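Local coordinates for protein putative deoxyribonuclease yjjV (Escherichia coli, PDB 1ZZM) that probably hydrolyses ester bonds, as a TatD-type metal-dependent hydrolase that binds two divalent metal cations per subunit and is a putative deoxyribonuclease, at residues Pro16-Asp20 against Pro220-Glu224; Asp127-His133 against Arg152-His157; Gly180-Pro185 against Met211-Gln217. All coordinates share one frame. Numbering follows the deposited sequence.

Contact 1. Residues Pro16-Asp20 against Pro220-Glu224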
ATOM      1  N   PRO A  16     -15.608   6.258   4.659  1.00 13.65           N
ATOM      2  CA  PRO A  16     -16.525   6.303   5.800  1.00 15.80           C
ATOM      3  C   PRO A  16     -15.895   6.074   7.174  1.00 16.59           C
ATOM      4  O   PRO A  16     -16.615   6.042   8.181  1.00 17.13           O
ATOM      5  CB  PRO A  16     -17.523   5.202   5.453  1.00 15.82           C
ATOM      6  CG  PRO A  16     -16.626   4.134   4.917  1.00 13.96           C
ATOM      7  CD  PRO A  16     -15.646   4.934   4.010  1.00 15.44           C
ATOM      8  N   PHE A  17     -14.566   5.955   7.247  1.00 14.90           N
ATOM      9  CA  PHE A  17     -13.917   5.663   8.535  1.00 15.08           C
ATOM     10  C   PHE A  17     -13.704   6.862   9.448  1.00 16.20           C
ATOM     11  O   PHE A  17     -13.678   6.728  10.688  1.00 16.93           O
ATOM     12  CB  PHE A  17     -12.568   4.958   8.276  1.00 13.00           C
ATOM     13  CG  PHE A  17     -12.628   3.980   7.144  1.00 13.62           C
ATOM     14  CD1 PHE A  17     -13.394   2.822   7.249  1.00 12.74           C
ATOM     15  CD2 PHE A  17     -11.993   4.260   5.936  1.00 13.79           C
ATOM     16  CE1 PHE A  17     -13.541   1.959   6.162  1.00 14.02           C
ATOM     17  CE2 PHE A  17     -12.125   3.406   4.841  1.00 15.29           C
ATOM     18  CZ  PHE A  17     -12.905   2.254   4.945  1.00 15.42           C
ATOM     19  N   SER A  18     -13.535   8.030   8.839  1.00 14.16           N
ATOM     20  CA  SER A  18     -13.283   9.249   9.583  1.00 15.78           C
ATOM     21  C   SER A  18     -14.480   9.511  10.478  1.00 18.11           C
ATOM     22  O   SER A  18     -15.609   9.555   9.989  1.00 21.60           O
ATOM     23  CB  SER A  18     -13.087  10.419   8.604  1.00 14.03           C
ATOM     24  OG  SER A  18     -12.781  11.601   9.330  1.00 20.00           O
ATOM     25  N   GLY A  19     -14.236   9.666  11.778  1.00 18.80           N
ATOM     26  CA  GLY A  19     -15.317   9.904  12.723  1.00 18.99           C
ATOM     27  C   GLY A  19     -16.029   8.644  13.168  1.00 20.79           C
ATOM     28  O   GLY A  19     -16.944   8.700  13.993  1.00 25.18           O
ATOM     29  N   ASP A  20     -15.642   7.499  12.613  1.00 17.14           N
ATOM     30  CA  ASP A  20     -16.266   6.219  12.970  1.00 16.46           C
ATOM     31  C   ASP A  20     -15.158   5.196  13.178  1.00 17.30           C
ATOM     32  O   ASP A  20     -15.349   4.004  12.920  1.00 16.32           O
ATOM     33  CB  ASP A  20     -17.209   5.745  11.837  1.00 21.07           C
ATOM     34  CG  ASP A  20     -18.016   4.491  12.216  1.00 22.73           C
ATOM     35  OD1 ASP A  20     -18.499   4.429  13.368  1.00 25.16           O
ATOM     36  OD2 ASP A  20     -18.190   3.581  11.364  1.00 21.65           O
ATOM     37  N   PRO A 220     -18.586   1.871  -0.302  1.00 25.34           N
ATOM     38  CA  PRO A 220     -17.154   1.862   0.019  1.00 21.28           C
ATOM     39  C   PRO A 220     -16.537   0.538   0.425  1.00 16.19           C
ATOM     40  O   PRO A 220     -17.173  -0.311   1.048  1.00 14.47           O
ATOM     41  CB  PRO A 220     -17.032   2.925   1.119  1.00 22.78           C
ATOM     42  CG  PRO A 220     -18.407   2.996   1.709  1.00 27.46           C
ATOM     43  CD  PRO A 220     -19.336   2.804   0.553  1.00 24.81           C
ATOM     44  N   ASN A 221     -15.273   0.356   0.044  1.00 15.21           N
ATOM     45  CA  ASN A 221     -14.541  -0.840   0.419  1.00 13.51           C
ATOM     46  C   ASN A 221     -14.160  -0.582   1.886  1.00 10.26           C
ATOM     47  O   ASN A 221     -14.098   0.557   2.328  1.00 11.57           O
ATOM     48  CB  ASN A 221     -13.266  -0.974  -0.443  1.00 13.91           C
ATOM     49  CG  ASN A 221     -12.665  -2.364  -0.375  1.00 12.83           C
ATOM     50  OD1 ASN A 221     -13.272  -3.274   0.157  1.00 13.84           O
ATOM     51  ND2 ASN A 221     -11.470  -2.539  -0.950  1.00 14.18           N
ATOM     52  N   ARG A 222     -13.903  -1.637   2.640  1.00 11.74           N
ATOM     53  CA  ARG A 222     -13.563  -1.503   4.052  1.00 13.45           C
ATOM     54  C   ARG A 222     -12.425  -2.482   4.346  1.00 12.68           C
ATOM     55  O   ARG A 222     -12.300  -3.509   3.689  1.00 13.73           O
ATOM     56  CB  ARG A 222     -14.800  -1.829   4.915  1.00 12.12           C
ATOM     57  CG  ARG A 222     -16.006  -0.940   4.634  1.00 11.55           C
ATOM     58  CD  ARG A 222     -17.098  -1.191   5.697  1.00 15.78           C
ATOM     59  NE  ARG A 222     -16.629  -0.880   7.043  1.00 15.50           N
ATOM     60  CZ  ARG A 222     -16.738   0.312   7.621  1.00 11.13           C
ATOM     61  NH1 ARG A 222     -17.322   1.300   6.977  1.00 14.67           N
ATOM     62  NH2 ARG A 222     -16.232   0.528   8.838  1.00 10.46           N
ATOM     63  N   PRO A 223     -11.580  -2.175   5.343  1.00 14.13           N
ATOM     64  CA  PRO A 223     -10.455  -3.071   5.652  1.00 14.12           C
ATOM     65  C   PRO A 223     -10.793  -4.508   6.006  1.00 15.21           C
ATOM     66  O   PRO A 223      -9.983  -5.398   5.748  1.00 13.23           O
ATOM     67  CB  PRO A 223      -9.696  -2.318   6.763  1.00 14.55           C
ATOM     68  CG  PRO A 223     -10.815  -1.518   7.434  1.00 14.05           C
ATOM     69  CD  PRO A 223     -11.623  -1.021   6.258  1.00 11.31           C
ATOM     70  N   GLU A 224     -11.984  -4.767   6.553  1.00 13.53           N
ATOM     71  CA  GLU A 224     -12.322  -6.149   6.874  1.00 13.41           C
ATOM     72  C   GLU A 224     -12.382  -6.989   5.598  1.00 14.01           C
ATOM     73  O   GLU A 224     -12.321  -8.210   5.665  1.00 13.72           O
ATOM     74  CB  GLU A 224     -13.672  -6.254   7.633  1.00 15.17           C
ATOM     75  CG  GLU A 224     -14.799  -5.509   6.976  1.00 16.13           C
ATOM     76  CD  GLU A 224     -14.882  -4.072   7.437  1.00 19.07           C
ATOM     77  OE1 GLU A 224     -13.824  -3.441   7.666  1.00 17.41           O
ATOM     78  OE2 GLU A 224     -16.008  -3.554   7.576  1.00 17.59           O
TER
HETATM   79  O   HOH W   1     -17.649   3.672   8.797  1.00 14.38           O
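Pro220 opens the second segment by laying its CB against CD of Pro16 (3.8 Å), two rigid rings meeting. Asn221 gives its ND2 to the backbone O of Asp210, while the backbone O of Asn221, without a polar partner, lies 3.3 Å from CZ of Phe17, at the ring edge. Arg222 then reaches across: the ring edge of Phe17 points at one face of its guanidinium, Arg222 CZ to Phe17 CE1 3.9 Å. Its charge and that of Asp20 are joined through water 1, which accepts from Arg222 NH1 (3.0 Å) and donates to Asp20 OD2 (2.6 Å) and Pro16 O (2.7 Å). Pro223 brings CD to within 3.5 Å of Phe17 CE1, an apolar wall for the buried ring. Glu224 OE2 forms a salt bridge with Arg222 NE (2.8 Å), which orients the guanidinium. In the first segment a type II turn, Phe17-Asp20, puts Gly19 at positive phi, which suits glycine. Two loops following the first and last strands of the TIM-barrel-type TatD fold thus meet beside the metal-binding end.

Contact 2. Residues Asp127-His133 against Arg152-His157. With ZN (zinc ion), chain C.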
ATOM      1  N   ASP A 127      16.154   5.785   5.821  1.00 12.99           N
ATOM      2  CA  ASP A 127      16.189   4.315   5.858  1.00 13.09           C
ATOM      3  C   ASP A 127      14.793   3.722   6.027  1.00 14.05           C
ATOM      4  O   ASP A 127      14.533   2.984   6.973  1.00 12.36           O
ATOM      5  CB  ASP A 127      17.125   3.903   7.022  1.00 18.32           C
ATOM      6  CG  ASP A 127      17.555   2.417   6.976  1.00 20.74           C
ATOM      7  OD1 ASP A 127      17.610   1.808   5.890  1.00 20.32           O
ATOM      8  OD2 ASP A 127      17.850   1.865   8.058  1.00 22.64           O
ATOM      9  N   LEU A 128      13.890   4.046   5.104  1.00 11.01           N
ATOM     10  CA  LEU A 128      12.512   3.545   5.179  1.00 12.04           C
ATOM     11  C   LEU A 128      12.082   2.926   3.876  1.00 12.35           C
ATOM     12  O   LEU A 128      12.591   3.305   2.823  1.00 16.13           O
ATOM     13  CB  LEU A 128      11.534   4.694   5.449  1.00 12.25           C
ATOM     14  CG  LEU A 128      11.649   5.333   6.831  1.00 13.58           C
ATOM     15  CD1 LEU A 128      10.930   6.702   6.890  1.00 16.97           C
ATOM     16  CD2 LEU A 128      11.042   4.350   7.800  1.00 13.00           C
ATOM     17  N   PRO A 129      11.167   1.938   3.929  1.00 11.34           N
ATOM     18  CA  PRO A 129      10.679   1.320   2.699  1.00 12.84           C
ATOM     19  C   PRO A 129       9.625   2.294   2.147  1.00 10.62           C
ATOM     20  O   PRO A 129       9.221   3.217   2.851  1.00 13.15           O
ATOM     21  CB  PRO A 129      10.038   0.019   3.181  1.00 11.00           C
ATOM     22  CG  PRO A 129       9.482   0.376   4.525  1.00 13.08           C
ATOM     23  CD  PRO A 129      10.604   1.278   5.122  1.00 13.29           C
ATOM     24  N   VAL A 130       9.184   2.087   0.902  1.00 10.52           N
ATOM     25  CA  VAL A 130       8.177   2.946   0.292  1.00  8.50           C
ATOM     26  C   VAL A 130       6.929   2.155  -0.069  1.00  9.88           C
ATOM     27  O   VAL A 130       6.984   0.943  -0.344  1.00 12.16           O
ATOM     28  CB  VAL A 130       8.726   3.620  -0.995  1.00  8.42           C
ATOM     29  CG1 VAL A 130       9.891   4.598  -0.619  1.00  5.17           C
ATOM     30  CG2 VAL A 130       9.270   2.540  -1.965  1.00  8.52           C
ATOM     31  N   ILE A 131       5.792   2.835  -0.029  1.00 10.81           N
ATOM     32  CA  ILE A 131       4.499   2.255  -0.408  1.00 10.87           C
ATOM     33  C   ILE A 131       4.211   2.967  -1.715  1.00 11.01           C
ATOM     34  O   ILE A 131       4.027   4.196  -1.767  1.00 10.50           O
ATOM     35  CB  ILE A 131       3.405   2.556   0.647  1.00  9.05           C
ATOM     36  CG1 ILE A 131       3.620   1.637   1.864  1.00  7.72           C
ATOM     37  CG2 ILE A 131       2.000   2.331   0.045  1.00 10.56           C
ATOM     38  CD1 ILE A 131       2.570   1.862   3.024  1.00 10.19           C
ATOM     39  N   LEU A 132       4.179   2.177  -2.773  1.00 10.66           N
ATOM     40  CA  LEU A 132       4.037   2.700  -4.108  1.00  9.96           C
ATOM     41  C   LEU A 132       2.721   2.448  -4.811  1.00  9.53           C
ATOM     42  O   LEU A 132       2.147   1.354  -4.736  1.00  9.03           O
ATOM     43  CB  LEU A 132       5.169   2.130  -4.977  1.00  9.95           C
ATOM     44  CG  LEU A 132       6.600   2.418  -4.545  1.00 12.20           C
ATOM     45  CD1 LEU A 132       7.539   1.350  -5.173  1.00  9.98           C
ATOM     46  CD2 LEU A 132       6.992   3.847  -4.973  1.00  9.91           C
ATOM     47  N   HIS A 133       2.305   3.492  -5.527  1.00 11.11           N
ATOM     48  CA  HIS A 133       1.103   3.511  -6.360  1.00 10.40           C
ATOM     49  C   HIS A 133       1.624   3.489  -7.790  1.00  9.33           C
ATOM     50  O   HIS A 133       2.571   4.214  -8.133  1.00 12.77           O
ATOM     51  CB  HIS A 133       0.340   4.824  -6.137  1.00  9.01           C
ATOM     52  CG  HIS A 133      -0.894   4.980  -6.984  1.00 11.30           C
ATOM     53  ND1 HIS A 133      -2.138   4.561  -6.577  1.00 10.32           N
ATOM     54  CD2 HIS A 133      -1.075   5.569  -8.188  1.00 10.28           C
ATOM     55  CE1 HIS A 133      -3.042   4.891  -7.485  1.00 13.26           C
ATOM     56  NE2 HIS A 133      -2.418   5.502  -8.478  1.00 11.45           N
ATOM     57  N   ARG A 152      15.852  -0.490   1.561  1.00  9.99           N
ATOM     58  CA  ARG A 152      14.669  -1.097   2.187  1.00 10.59           C
ATOM     59  C   ARG A 152      13.532  -1.417   1.256  1.00  9.21           C
ATOM     60  O   ARG A 152      12.491  -1.905   1.707  1.00  9.77           O
ATOM     61  CB  ARG A 152      14.138  -0.174   3.273  1.00 10.98           C
ATOM     62  CG  ARG A 152      15.169   0.174   4.302  1.00 18.30           C
ATOM     63  CD  ARG A 152      15.488  -1.038   5.166  1.00 25.36           C
ATOM     64  NE  ARG A 152      16.369  -0.613   6.245  1.00 32.44           N
ATOM     65  CZ  ARG A 152      16.706  -1.359   7.292  1.00 36.75           C
ATOM     66  NH1 ARG A 152      16.236  -2.601   7.424  1.00 36.88           N
ATOM     67  NH2 ARG A 152      17.523  -0.850   8.207  1.00 37.49           N
ATOM     68  N   THR A 153      13.755  -1.171  -0.029  1.00  8.45           N
ATOM     69  CA  THR A 153      12.764  -1.331  -1.073  1.00  7.59           C
ATOM     70  C   THR A 153      11.354  -0.910  -0.648  1.00  8.71           C
ATOM     71  O   THR A 153      11.184   0.223  -0.210  1.00  9.16           O
ATOM     72  CB  THR A 153      12.780  -2.769  -1.713  1.00  6.68           C
ATOM     73  OG1 THR A 153      12.408  -3.760  -0.744  1.00 10.27           O
ATOM     74  CG2 THR A 153      14.211  -3.047  -2.268  1.00  9.43           C
ATOM     75  N   GLY A 154      10.367  -1.788  -0.823  1.00 10.56           N
ATOM     76  CA  GLY A 154       8.995  -1.422  -0.519  1.00  9.80           C
ATOM     77  C   GLY A 154       7.993  -2.368  -1.164  1.00  8.16           C
ATOM     78  O   GLY A 154       8.310  -3.529  -1.449  1.00 10.86           O
ATOM     79  N   VAL A 155       6.775  -1.875  -1.378  1.00 10.51           N
ATOM     80  CA  VAL A 155       5.698  -2.667  -1.968  1.00  8.12           C
ATOM     81  C   VAL A 155       5.044  -1.870  -3.103  1.00 10.26           C
ATOM     82  O   VAL A 155       4.865  -0.652  -2.989  1.00 10.72           O
ATOM     83  CB  VAL A 155       4.569  -3.009  -0.905  1.00  7.73           C
ATOM     84  CG1 VAL A 155       4.098  -1.731  -0.172  1.00 11.15           C
ATOM     85  CG2 VAL A 155       3.372  -3.677  -1.596  1.00  8.50           C
ATOM     86  N   VAL A 156       4.740  -2.540  -4.208  1.00  7.56           N
ATOM     87  CA  VAL A 156       3.988  -1.889  -5.272  1.00  8.86           C
ATOM     88  C   VAL A 156       2.573  -2.328  -4.914  1.00  8.95           C
ATOM     89  O   VAL A 156       2.174  -3.473  -5.129  1.00 10.89           O
ATOM     90  CB  VAL A 156       4.360  -2.385  -6.664  1.00  7.56           C
ATOM     91  CG1 VAL A 156       3.373  -1.742  -7.702  1.00  7.24           C
ATOM     92  CG2 VAL A 156       5.790  -1.930  -6.983  1.00  9.10           C
ATOM     93  N   HIS A 157       1.811  -1.420  -4.320  1.00 10.98           N
ATOM     94  CA  HIS A 157       0.471  -1.771  -3.849  1.00  8.65           C
ATOM     95  C   HIS A 157      -0.591  -1.943  -4.943  1.00 10.94           C
ATOM     96  O   HIS A 157      -0.415  -1.478  -6.075  1.00 10.00           O
ATOM     97  CB  HIS A 157       0.018  -0.719  -2.832  1.00  7.68           C
ATOM     98  CG  HIS A 157      -1.052   0.198  -3.338  1.00  8.95           C
ATOM     99  ND1 HIS A 157      -2.390  -0.151  -3.356  1.00  9.74           N
ATOM    100  CD2 HIS A 157      -0.973   1.427  -3.907  1.00  8.76           C
ATOM    101  CE1 HIS A 157      -3.087   0.825  -3.917  1.00 10.44           C
ATOM    102  NE2 HIS A 157      -2.256   1.789  -4.261  1.00 10.56           N
TER
HETATM  103 ZN    ZN C 402      -2.796   3.734  -4.834  1.00 12.72          ZN
HETATM  104  O   HOH W   2      15.514   2.565   1.674  1.00 13.40           O
HETATM  105  O   HOH W   3      12.791   2.231   0.630  1.00 39.08           O
HETATM  106  O   HOH W   4      -4.192   4.674  -3.685  1.00 10.79           O
HETATM  107  O   HOH W   5      -4.751   2.897  -5.999  1.00 13.41           O
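Strands 130-133 and 154-156 run parallel, their axes 4.9 Å apart at an angle of 14°. Alternate residues of 130-133 bond across the gap, while Ile131 and His133 turn their backbone groups to strand 95-101. Thr153 O accepts from Val130 N (3.0 Å), Val130 O from Val155 N (3.0 Å), Val155 O from Leu132 N (2.9 Å), and Leu132 O from His157 N (2.8 Å). Before the ladder starts, water takes over: water 3 donates to Leu128 O (2.5 Å) and Thr153 O (2.7 Å), and water 2 links Leu128 O (3.2 Å) to Arg152 N (3.1 Å). The Thr153 OG1 is hydrogen-bonded to Gly173 O. At the exposed end Arg152 meets Asp127 in a two-pronged salt bridge, NE to OD1 and NH2 to OD2, both 2.7 Å. Gly154 suits its place because a CB would clash with Val130 O.

At the far end His133 ND1 (2.0 Å) and His157 NE2 (2.1 Å) bind zinc with waters 4 and 5, and Glu97 completes the site; the other ring nitrogens are hydrogen-bonded too, His133 NE2 to Asp101 and His157 ND1 to Glu205. Aliphatic side chains fill both sheet faces: Ile131 CG1 touches Val155 CG1 (4.0 Å) on one, Leu132 CD1 touches Val156 CG2 (4.1 Å) on the other.

The pair belongs to a beta-alpha-beta unit whose connection is helix 138-148. Strand 95-101 flanks 130-135 on its other edge; Val130 and Leu132 pack on helix 109-125, whereas Ile131 and Val155 meet Phe256 of helix 241-256.

Contact 3. Residues Gly180-Pro185 against Met211-Gln217; sequences GTITYP and MPLNGFQ
Tyr184 OH donates to Pro212 O (2.7 Å), Asn214 N to Thr183 OG1 (2.9 Å), and Asn214 ND2 to Thr183 O (3.0 Å). Thr183, rotamer p, also gives its OG1 proton to Gly180 O (2.7 Å), so the hydroxyl both donates and accepts. Water 6 bridges Gly180 N (2.7 Å) and Met211 O (2.9 Å). Residues 180-183 form a 3-10 turn, and Leu213-Phe216 a type II turn with Gly215 at phi 98°. CA atoms lie 4.8 Å apart for Gly180 and Leu213, 5.5 Å for Thr183 and Asn214. Tyr184 (chi1 m) spreads one ring face over Asn214 (chi1 t), a CH-pi contact, CB to centroid 3.9 Å. A CB on Gly180 would clash with Met211 O; Gly180 CA meets Leu213 CD1 at 3.9 Å. Thr183 CG2 lies 3.8 Å from Leu213 CG. Two loops after consecutive strands of the TatD barrel, 175-178 and 202-204, thus pack at the rim of the metal site, Met211 reaching in beside Asp207. Thr183 and Leu213 rest on helix 226-236, Ile182 on helix 190-196.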
ATOM      1  N   GLY A 180      -8.357  -6.226  -3.920  1.00 14.14           N
ATOM      2  CA  GLY A 180      -9.592  -6.570  -4.623  1.00 16.44           C
ATOM      3  C   GLY A 180      -9.509  -6.939  -6.085  1.00 17.49           C
ATOM      4  O   GLY A 180     -10.437  -7.560  -6.640  1.00 16.11           O
ATOM      5  N   THR A 181      -8.399  -6.573  -6.715  1.00 16.45           N
ATOM      6  CA  THR A 181      -8.204  -6.872  -8.126  1.00 16.90           C
ATOM      7  C   THR A 181      -8.321  -8.363  -8.408  1.00 19.38           C
ATOM      8  O   THR A 181      -8.823  -8.761  -9.472  1.00 20.61           O
ATOM      9  CB  THR A 181      -6.820  -6.415  -8.610  1.00 18.97           C
ATOM     10  OG1 THR A 181      -6.705  -4.997  -8.442  1.00 21.57           O
ATOM     11  CG2 THR A 181      -6.613  -6.797 -10.093  1.00 17.18           C
ATOM     12  N   ILE A 182      -7.882  -9.201  -7.469  1.00 16.23           N
ATOM     13  CA  ILE A 182      -7.937 -10.626  -7.741  1.00 17.86           C
ATOM     14  C   ILE A 182      -9.327 -11.244  -7.655  1.00 19.51           C
ATOM     15  O   ILE A 182      -9.473 -12.429  -7.928  1.00 17.87           O
ATOM     16  CB  ILE A 182      -6.988 -11.453  -6.838  1.00 15.49           C
ATOM     17  CG1 ILE A 182      -7.337 -11.320  -5.349  1.00 17.23           C
ATOM     18  CG2 ILE A 182      -5.548 -11.013  -7.086  1.00 13.25           C
ATOM     19  CD1 ILE A 182      -8.767 -11.590  -4.993  1.00 26.05           C
ATOM     20  N   THR A 183     -10.330 -10.454  -7.260  1.00 20.32           N
ATOM     21  CA  THR A 183     -11.688 -10.996  -7.152  1.00 20.76           C
ATOM     22  C   THR A 183     -12.481 -10.851  -8.439  1.00 22.97           C
ATOM     23  O   THR A 183     -13.647 -11.272  -8.498  1.00 21.48           O
ATOM     24  CB  THR A 183     -12.518 -10.343  -6.018  1.00 18.53           C
ATOM     25  OG1 THR A 183     -12.747  -8.967  -6.322  1.00 18.29           O
ATOM     26  CG2 THR A 183     -11.811 -10.478  -4.682  1.00 17.65           C
ATOM     27  N   TYR A 184     -11.847 -10.268  -9.460  1.00 21.22           N
ATOM     28  CA  TYR A 184     -12.455 -10.045 -10.774  1.00 21.54           C
ATOM     29  C   TYR A 184     -11.748 -10.862 -11.869  1.00 21.92           C
ATOM     30  O   TYR A 184     -10.979 -10.315 -12.655  1.00 21.22           O
ATOM     31  CB  TYR A 184     -12.336  -8.561 -11.144  1.00 21.56           C
ATOM     32  CG  TYR A 184     -13.105  -7.618 -10.236  1.00 22.77           C
ATOM     33  CD1 TYR A 184     -14.456  -7.384 -10.447  1.00 21.69           C
ATOM     34  CD2 TYR A 184     -12.469  -6.925  -9.199  1.00 22.05           C
ATOM     35  CE1 TYR A 184     -15.164  -6.475  -9.667  1.00 22.49           C
ATOM     36  CE2 TYR A 184     -13.174  -6.012  -8.401  1.00 20.62           C
ATOM     37  CZ  TYR A 184     -14.523  -5.792  -8.653  1.00 21.78           C
ATOM     38  OH  TYR A 184     -15.244  -4.861  -7.952  1.00 18.68           O
ATOM     39  N   PRO A 185     -12.041 -12.162 -11.978  1.00 21.85           N
ATOM     40  CA  PRO A 185     -11.348 -12.938 -13.022  1.00 22.75           C
ATOM     41  C   PRO A 185     -11.497 -12.483 -14.476  1.00 24.48           C
ATOM     42  O   PRO A 185     -10.612 -12.729 -15.319  1.00 21.46           O
ATOM     43  CB  PRO A 185     -11.848 -14.368 -12.792  1.00 25.76           C
ATOM     44  CG  PRO A 185     -13.177 -14.184 -12.148  1.00 26.23           C
ATOM     45  CD  PRO A 185     -13.012 -12.986 -11.235  1.00 22.14           C
ATOM     46  N   MET A 211     -11.183   0.544  -4.679  1.00 16.52           N
ATOM     47  CA  MET A 211     -11.022  -0.848  -5.121  1.00 19.35           C
ATOM     48  C   MET A 211     -12.013  -1.852  -4.480  1.00 17.80           C
ATOM     49  O   MET A 211     -11.617  -2.867  -3.906  1.00 16.16           O
ATOM     50  CB  MET A 211      -9.546  -1.282  -4.896  1.00 21.93           C
ATOM     51  CG  MET A 211      -8.496  -0.368  -5.648  1.00 27.44           C
ATOM     52  SD  MET A 211      -6.659  -0.780  -5.561  1.00 32.10           S
ATOM     53  CE  MET A 211      -6.503  -1.974  -6.908  1.00 34.44           C
ATOM     54  N   PRO A 212     -13.337  -1.582  -4.581  1.00 18.73           N
ATOM     55  CA  PRO A 212     -14.351  -2.483  -4.006  1.00 19.98           C
ATOM     56  C   PRO A 212     -14.219  -3.890  -4.579  1.00 18.05           C
ATOM     57  O   PRO A 212     -13.858  -4.043  -5.750  1.00 20.88           O
ATOM     58  CB  PRO A 212     -15.681  -1.810  -4.396  1.00 17.59           C
ATOM     59  CG  PRO A 212     -15.337  -1.053  -5.642  1.00 20.80           C
ATOM     60  CD  PRO A 212     -13.979  -0.455  -5.272  1.00 20.08           C
ATOM     61  N   LEU A 213     -14.471  -4.918  -3.779  1.00 18.56           N
ATOM     62  CA  LEU A 213     -14.346  -6.277  -4.312  1.00 20.29           C
ATOM     63  C   LEU A 213     -15.557  -6.661  -5.180  1.00 20.11           C
ATOM     64  O   LEU A 213     -16.639  -6.045  -5.093  1.00 18.82           O
ATOM     65  CB  LEU A 213     -14.185  -7.299  -3.189  1.00 15.25           C
ATOM     66  CG  LEU A 213     -12.807  -7.480  -2.542  1.00 18.07           C
ATOM     67  CD1 LEU A 213     -12.290  -6.159  -1.895  1.00 17.08           C
ATOM     68  CD2 LEU A 213     -12.912  -8.573  -1.525  1.00 14.57           C
ATOM     69  N   ASN A 214     -15.358  -7.686  -6.007  1.00 18.72           N
ATOM     70  CA  ASN A 214     -16.396  -8.200  -6.907  1.00 17.96           C
ATOM     71  C   ASN A 214     -17.638  -8.589  -6.109  1.00 19.63           C
ATOM     72  O   ASN A 214     -17.570  -9.433  -5.218  1.00 20.06           O
ATOM     73  CB  ASN A 214     -15.880  -9.428  -7.674  1.00 16.74           C
ATOM     74  CG  ASN A 214     -16.753  -9.776  -8.871  1.00 21.87           C
ATOM     75  OD1 ASN A 214     -17.823  -9.206  -9.040  1.00 21.50           O
ATOM     76  ND2 ASN A 214     -16.292 -10.698  -9.709  1.00 22.44           N
ATOM     77  N   GLY A 215     -18.764  -7.961  -6.428  1.00 24.47           N
ATOM     78  CA  GLY A 215     -20.000  -8.271  -5.722  1.00 26.83           C
ATOM     79  C   GLY A 215     -20.306  -7.279  -4.616  1.00 29.67           C
ATOM     80  O   GLY A 215     -21.327  -7.405  -3.922  1.00 29.56           O
ATOM     81  N   PHE A 216     -19.421  -6.293  -4.456  1.00 29.01           N
ATOM     82  CA  PHE A 216     -19.569  -5.276  -3.429  1.00 28.45           C
ATOM     83  C   PHE A 216     -19.424  -3.896  -3.994  1.00 27.89           C
ATOM     84  O   PHE A 216     -19.182  -2.945  -3.268  1.00 28.09           O
ATOM     85  CB  PHE A 216     -18.531  -5.485  -2.323  1.00 27.63           C
ATOM     86  CG  PHE A 216     -18.732  -6.746  -1.552  1.00 28.92           C
ATOM     87  CD1 PHE A 216     -18.225  -7.952  -2.019  1.00 27.28           C
ATOM     88  CD2 PHE A 216     -19.490  -6.742  -0.383  1.00 29.59           C
ATOM     89  CE1 PHE A 216     -18.471  -9.136  -1.340  1.00 25.97           C
ATOM     90  CE2 PHE A 216     -19.741  -7.914   0.297  1.00 29.76           C
ATOM     91  CZ  PHE A 216     -19.230  -9.121  -0.182  1.00 29.02           C
ATOM     92  N   GLN A 217     -19.566  -3.771  -5.304  1.00 29.72           N
ATOM     93  CA  GLN A 217     -19.453  -2.467  -5.933  1.00 31.62           C
ATOM     94  C   GLN A 217     -20.662  -1.603  -5.551  1.00 33.35           C
ATOM     95  O   GLN A 217     -21.715  -2.126  -5.164  1.00 31.99           O
ATOM     96  CB  GLN A 217     -19.370  -2.641  -7.447  1.00 34.12           C
ATOM     97  CG  GLN A 217     -18.058  -3.251  -7.885  1.00 35.19           C
ATOM     98  CD  GLN A 217     -18.132  -3.874  -9.258  1.00 38.34           C
ATOM     99  OE1 GLN A 217     -18.658  -4.983  -9.425  1.00 36.83           O
ATOM    100  NE2 GLN A 217     -17.607  -3.165 -10.257  1.00 39.59           N
TER
HETATM  101  O   HOH W   6      -9.374  -4.103  -2.582  1.00 20.26           O

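In the fold
Contact 2 supplies two ligands of one zinc from toward the C-terminal ends of two neighbouring strands, whereas contacts 1 and 3 join loops around the metal centre. Contacts 1 and 3 share the loop after strand 202-204 and touch directly: Asn221 ND2 lies 3.0 Å from Met211 O, and Asn221 OD1 3.7 Å from Leu213 CD1. Met211 also carries contact 3 to contact 2, its SD 4.2 Å from His157 CE1, and its side chain comes within about 3 Å of that of metal ligand Asp207. Contacts 1 and 2 do not touch, with nearest atoms about 10 Å apart. Along the chain, contact 1 encloses both others, which follow one another in series.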